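PDB 4GQV: CBS domain-containing protein CBSX1, chloroplastic from Arabidopsis thaliana, which carries a pair of CBS domains in the chloroplast and probably acts as a regulatory partner of thioredoxins. Local coordinates for residues 27-32 and 39-44; 43-46 and 50-53. One frame throughout, in Å; residues are numbered along the deposited sequence.

Contact 1: 27-32 and 39-44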
loop_
_atom_site.group_PDB
_atom_site.type_symbol
_atom_site.label_atom_id
_atom_site.label_comp_id
_atom_site.label_asym_id
_atom_site.label_seq_id
_atom_site.Cartn_x
_atom_site.Cartn_y
_atom_site.Cartn_z
ATOM N N ASP A 27 -12.902 -13.637 -4.683
ATOM C CA ASP A 27 -12.470 -13.350 -6.048
ATOM C C ASP A 27 -12.891 -11.947 -6.478
ATOM O O ASP A 27 -12.165 -11.252 -7.203
ATOM C CB ASP A 27 -13.014 -14.402 -7.022
ATOM C CG ASP A 27 -12.568 -15.819 -6.670
ATOM O OD1 ASP A 27 -11.438 -15.985 -6.148
ATOM O OD2 ASP A 27 -13.347 -16.771 -6.922
ATOM N N GLU A 28 -14.065 -11.526 -6.025
ATOM C CA GLU A 28 -14.508 -10.157 -6.274
ATOM C C GLU A 28 -13.560 -9.181 -5.586
ATOM O O GLU A 28 -13.213 -8.141 -6.139
ATOM C CB GLU A 28 -15.905 -9.925 -5.725
ATOM C CG GLU A 28 -17.040 -10.584 -6.458
ATOM C CD GLU A 28 -18.377 -10.089 -5.941
ATOM O OE1 GLU A 28 -19.064 -10.850 -5.230
ATOM O OE2 GLU A 28 -18.723 -8.925 -6.228
ATOM N N ALA A 29 -13.139 -9.537 -4.377
ATOM C CA ALA A 29 -12.288 -8.661 -3.582
ATOM C C ALA A 29 -10.887 -8.615 -4.179
ATOM O O ALA A 29 -10.294 -7.546 -4.314
ATOM C CB ALA A 29 -12.253 -9.128 -2.140
ATOM N N LEU A 30 -10.375 -9.780 -4.570
ATOM C CA LEU A 30 -9.077 -9.864 -5.236
ATOM C C LEU A 30 -9.072 -9.038 -6.517
ATOM O O LEU A 30 -8.098 -8.336 -6.823
ATOM C CB LEU A 30 -8.715 -11.320 -5.527
ATOM C CG LEU A 30 -8.175 -12.088 -4.320
ATOM C CD1 LEU A 30 -8.198 -13.592 -4.559
ATOM C CD2 LEU A 30 -6.765 -11.626 -3.996
ATOM N N GLU A 31 -10.180 -9.101 -7.247
ATOM C CA GLU A 31 -10.340 -8.290 -8.442
ATOM C C GLU A 31 -10.262 -6.811 -8.075
ATOM O O GLU A 31 -9.414 -6.073 -8.603
ATOM C CB GLU A 31 -11.669 -8.616 -9.131
ATOM C CG GLU A 31 -11.702 -8.295 -10.634
ATOM C CD GLU A 31 -12.388 -9.389 -11.456
ATOM O OE1 GLU A 31 -12.492 -10.530 -10.948
ATOM O OE2 GLU A 31 -12.817 -9.117 -12.604
ATOM N N LEU A 32 -11.129 -6.397 -7.147
ATOM C CA LEU A 32 -11.188 -5.008 -6.686
ATOM C C LEU A 32 -9.815 -4.471 -6.287
ATOM O O LEU A 32 -9.457 -3.348 -6.647
ATOM C CB LEU A 32 -12.198 -4.855 -5.543
ATOM C CG LEU A 32 -13.678 -4.866 -5.966
ATOM C CD1 LEU A 32 -14.624 -4.929 -4.771
ATOM C CD2 LEU A 32 -14.021 -3.658 -6.832
ATOM N N THR A 39 -4.503 -2.555 -0.897
ATOM C CA THR A 39 -4.111 -3.781 -0.201
ATOM C C THR A 39 -5.142 -4.167 0.848
ATOM O O THR A 39 -4.858 -4.925 1.772
ATOM C CB THR A 39 -2.725 -3.661 0.449
ATOM O OG1 THR A 39 -2.754 -2.628 1.438
ATOM C CG2 THR A 39 -1.671 -3.335 -0.604
ATOM N N GLY A 40 -6.349 -3.639 0.694
ATOM C CA GLY A 40 -7.410 -3.912 1.641
ATOM C C GLY A 40 -8.576 -2.964 1.467
ATOM O O GLY A 40 -8.490 -2.002 0.713
ATOM N N PHE A 41 -9.677 -3.252 2.145
ATOM C CA PHE A 41 -10.840 -2.381 2.121
ATOM C C PHE A 41 -11.470 -2.434 3.491
ATOM O O PHE A 41 -11.298 -3.423 4.220
ATOM C CB PHE A 41 -11.947 -2.865 1.148
ATOM C CG PHE A 41 -11.470 -3.706 -0.005
ATOM C CD1 PHE A 41 -11.522 -3.205 -1.291
ATOM C CD2 PHE A 41 -11.028 -5.003 0.187
ATOM C CE1 PHE A 41 -11.104 -3.968 -2.372
ATOM C CE2 PHE A 41 -10.598 -5.770 -0.897
ATOM C CZ PHE A 41 -10.654 -5.249 -2.171
ATOM N N PRO A 42 -12.220 -1.387 3.827
ATOM C CA PRO A 42 -13.302 -1.462 4.805
ATOM C C PRO A 42 -14.447 -2.331 4.265
ATOM O O PRO A 42 -14.673 -2.479 3.045
ATOM C CB PRO A 42 -13.751 0.009 4.946
ATOM C CG PRO A 42 -13.497 0.571 3.621
ATOM C CD PRO A 42 -12.215 -0.089 3.131
ATOM N N VAL A 43 -15.152 -2.921 5.210
ATOM C CA VAL A 43 -16.196 -3.890 4.959
ATOM C C VAL A 43 -17.451 -3.377 5.641
ATOM O O VAL A 43 -17.474 -3.253 6.877
ATOM C CB VAL A 43 -15.865 -5.287 5.540
ATOM C CG1 VAL A 43 -16.893 -6.333 5.035
ATOM C CG2 VAL A 43 -14.435 -5.715 5.187
ATOM N N ILE A 44 -18.476 -3.093 4.830
ATOM C CA ILE A 44 -19.736 -2.532 5.294
ATOM C C ILE A 44 -20.898 -3.511 5.180
ATOM O O ILE A 44 -20.882 -4.389 4.316
ATOM C CB ILE A 44 -20.112 -1.243 4.511
ATOM C CG1 ILE A 44 -20.155 -1.522 3.011
ATOM C CG2 ILE A 44 -19.134 -0.106 4.805
ATOM C CD1 ILE A 44 -20.407 -0.282 2.173
#

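Contact 2: 43-46 and 50-53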
loop_
_atom_site.group_PDB
_atom_site.type_symbol
_atom_site.label_atom_id
_atom_site.label_comp_id
_atom_site.label_asym_id
_atom_site.label_seq_id
_atom_site.Cartn_x
_atom_site.Cartn_y
_atom_site.Cartn_z
ATOM N N VAL A 43 -15.152 -2.921 5.210
ATOM C CA VAL A 43 -16.196 -3.890 4.959
ATOM C C VAL A 43 -17.451 -3.377 5.641
ATOM O O VAL A 43 -17.474 -3.253 6.877
ATOM C CB VAL A 43 -15.865 -5.287 5.540
ATOM C CG1 VAL A 43 -16.893 -6.333 5.035
ATOM C CG2 VAL A 43 -14.435 -5.715 5.187
ATOM N N ILE A 44 -18.476 -3.093 4.830
ATOM C CA ILE A 44 -19.736 -2.532 5.294
ATOM C C ILE A 44 -20.898 -3.511 5.180
ATOM O O ILE A 44 -20.882 -4.389 4.316
ATOM C CB ILE A 44 -20.112 -1.243 4.511
ATOM C CG1 ILE A 44 -20.155 -1.522 3.011
ATOM C CG2 ILE A 44 -19.134 -0.106 4.805
ATOM C CD1 ILE A 44 -20.407 -0.282 2.173
ATOM N N ASP A 45 -21.895 -3.376 6.057
ATOM C CA ASP A 45 -23.134 -4.116 5.878
ATOM C C ASP A 45 -24.058 -3.327 4.936
ATOM O O ASP A 45 -23.596 -2.394 4.280
ATOM C CB ASP A 45 -23.787 -4.558 7.203
ATOM C CG ASP A 45 -24.469 -3.424 7.975
ATOM O OD1 ASP A 45 -24.954 -3.732 9.081
ATOM O OD2 ASP A 45 -24.534 -2.260 7.508
ATOM N N GLU A 46 -25.330 -3.707 4.831
ATOM C CA GLU A 46 -26.222 -3.066 3.853
ATOM C C GLU A 46 -26.567 -1.647 4.267
ATOM O O GLU A 46 -26.888 -0.802 3.434
ATOM C CB GLU A 46 -27.504 -3.877 3.646
ATOM C CG GLU A 46 -27.280 -5.349 3.369
ATOM C CD GLU A 46 -26.419 -5.578 2.143
ATOM O OE1 GLU A 46 -26.458 -4.730 1.221
ATOM O OE2 GLU A 46 -25.694 -6.600 2.109
ATOM N N LEU A 50 -20.011 0.024 9.524
ATOM C CA LEU A 50 -18.703 -0.590 9.464
ATOM C C LEU A 50 -18.706 -1.852 10.308
ATOM O O LEU A 50 -18.914 -1.806 11.523
ATOM C CB LEU A 50 -17.620 0.399 9.916
ATOM C CG LEU A 50 -16.188 -0.141 9.865
ATOM C CD1 LEU A 50 -15.710 -0.388 8.417
ATOM C CD2 LEU A 50 -15.257 0.786 10.607
ATOM N N VAL A 51 -18.480 -2.990 9.658
ATOM C CA VAL A 51 -18.450 -4.258 10.374
ATOM C C VAL A 51 -17.071 -4.920 10.287
ATOM O O VAL A 51 -16.767 -5.860 11.029
ATOM C CB VAL A 51 -19.562 -5.255 9.885
ATOM C CG1 VAL A 51 -20.960 -4.721 10.186
ATOM C CG2 VAL A 51 -19.409 -5.565 8.399
ATOM N N GLY A 52 -16.221 -4.452 9.387
ATOM C CA GLY A 52 -14.901 -5.030 9.409
ATOM C C GLY A 52 -13.896 -4.430 8.463
ATOM O O GLY A 52 -14.176 -3.452 7.780
ATOM N N LEU A 53 -12.705 -5.013 8.462
ATOM C CA LEU A 53 -11.633 -4.600 7.578
ATOM C C LEU A 53 -11.065 -5.862 6.970
ATOM O O LEU A 53 -11.096 -6.933 7.600
ATOM C CB LEU A 53 -10.535 -3.887 8.358
ATOM C CG LEU A 53 -10.804 -2.420 8.689
ATOM C CD1 LEU A 53 -9.625 -1.822 9.428
ATOM C CD2 LEU A 53 -11.050 -1.657 7.408
#

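Contact 1: 27-32 and 39-44
The chi1 of Phe41, -26°, lies away from the staggered positions, and with chi2 at -111° it sends the ring out from strand 40-44 to meet Ala29 and Leu32, one turn apart on helix 26-36. On the helix side, Leu32 touches through its CB, whose place is set by the helix backbone. The ring arrives with its far end leading. Its CZ lies 3.2 Å from the carbonyl oxygen of Ala29, which sits at the ring edge and in the ring plane, where the rim hydrogens carry partial positive charge. One methylene and one methyl complete the fit: Leu32 CB approaches CE1 of Phe41 obliquely at 3.5 Å, and Ala29 CB rests 3.9 Å from Phe41 CE2. One aromatic side chain thus bridges the gap between helix and strand, whose nearest CA atoms, those of Ala29 and Gly40, remain 8.6 Å apart. Beyond the two segments, Val54 of the adjacent strand also touches Phe41, and Leu59 of helix 56-59 packs on Ala29. The connection illustrates how a helix is seated against the sheet that follows it, here the helix-strand-strand core of the first CBS domain.

Contact 2: 43-46 and 50-53
Val43 and Gly52 form an antiparallel hydrogen-bonded pair in the beta hairpin of strands 40-44 and 50-55, and a classic beta bulge interrupts their ladder, with both Val51 and Gly52 set opposite Val43. The tight part centres on the backbone of Val43. Its N donates to Gly52 O over 2.8 Å, the donor standing well above the carbonyl plane. Its O accepts two bonds: Val51 N, 3.0 Å from Val43 O, approaches nearly head-on along the carbonyl direction, with a C=O...N angle of 161°, while Gly52 N reaches the same Val43 O over 3.1 Å on a more bent path. Two donors therefore grip one buried residue's carbonyl, and the register moves by one before Ile44 pairs with Leu50 as a non-hydrogen-bonded pair. Side chains close over this backbone. Val43 CB and CG2 lie against the carbonyl group of Gly52, and CD1 of Leu50 comes to 3.7 Å from Val43 O. Elsewhere Leu50 meets Pro134 and Val136, so this face of the hairpin joins the second CBS domain.

Toward the turn the packing slackens. Asp45 has left the strand, and it meets the opposite segment through its CB, 4.1 Å from CG1 of the partly exposed Val51, and through its backbone N, which lies near CG2 of the same valine. Its carboxylate looks to the turn instead, where OD2 takes hydrogen bonds from the backbone N atoms of Asp47 and Lys49, tying the connecting loop to the end of strand 40-44. Val51 belongs to both parts, its N in the bulge and its side chain beside Asp45: chi1 of -65° places its CG2 between backbone N and carbonyl carbon, where that methyl lies 3.4 Å from Val43 O.

Contacts 1 and 2 share strand 40-44, and both include Val43 and Ile44, although in contact 1 the touching falls to Phe41. In 27-32 with 39-44 the touching residues are mostly buried, and the join is apolar packing plus one carbonyl oxygen at an aromatic edge. In 43-46 with 50-53 the strand is held edge to edge by backbone hydrogen bonds, and the contact runs from buried ladder to partly exposed turn. Between them Pro42 packs on Leu50 and Leu53, its CA lying 3.4 Å from Leu53 CD2. The pair exemplifies a general division of labour: backbone polarity builds the sheet, while an aromatic side chain does most to join the helix to it.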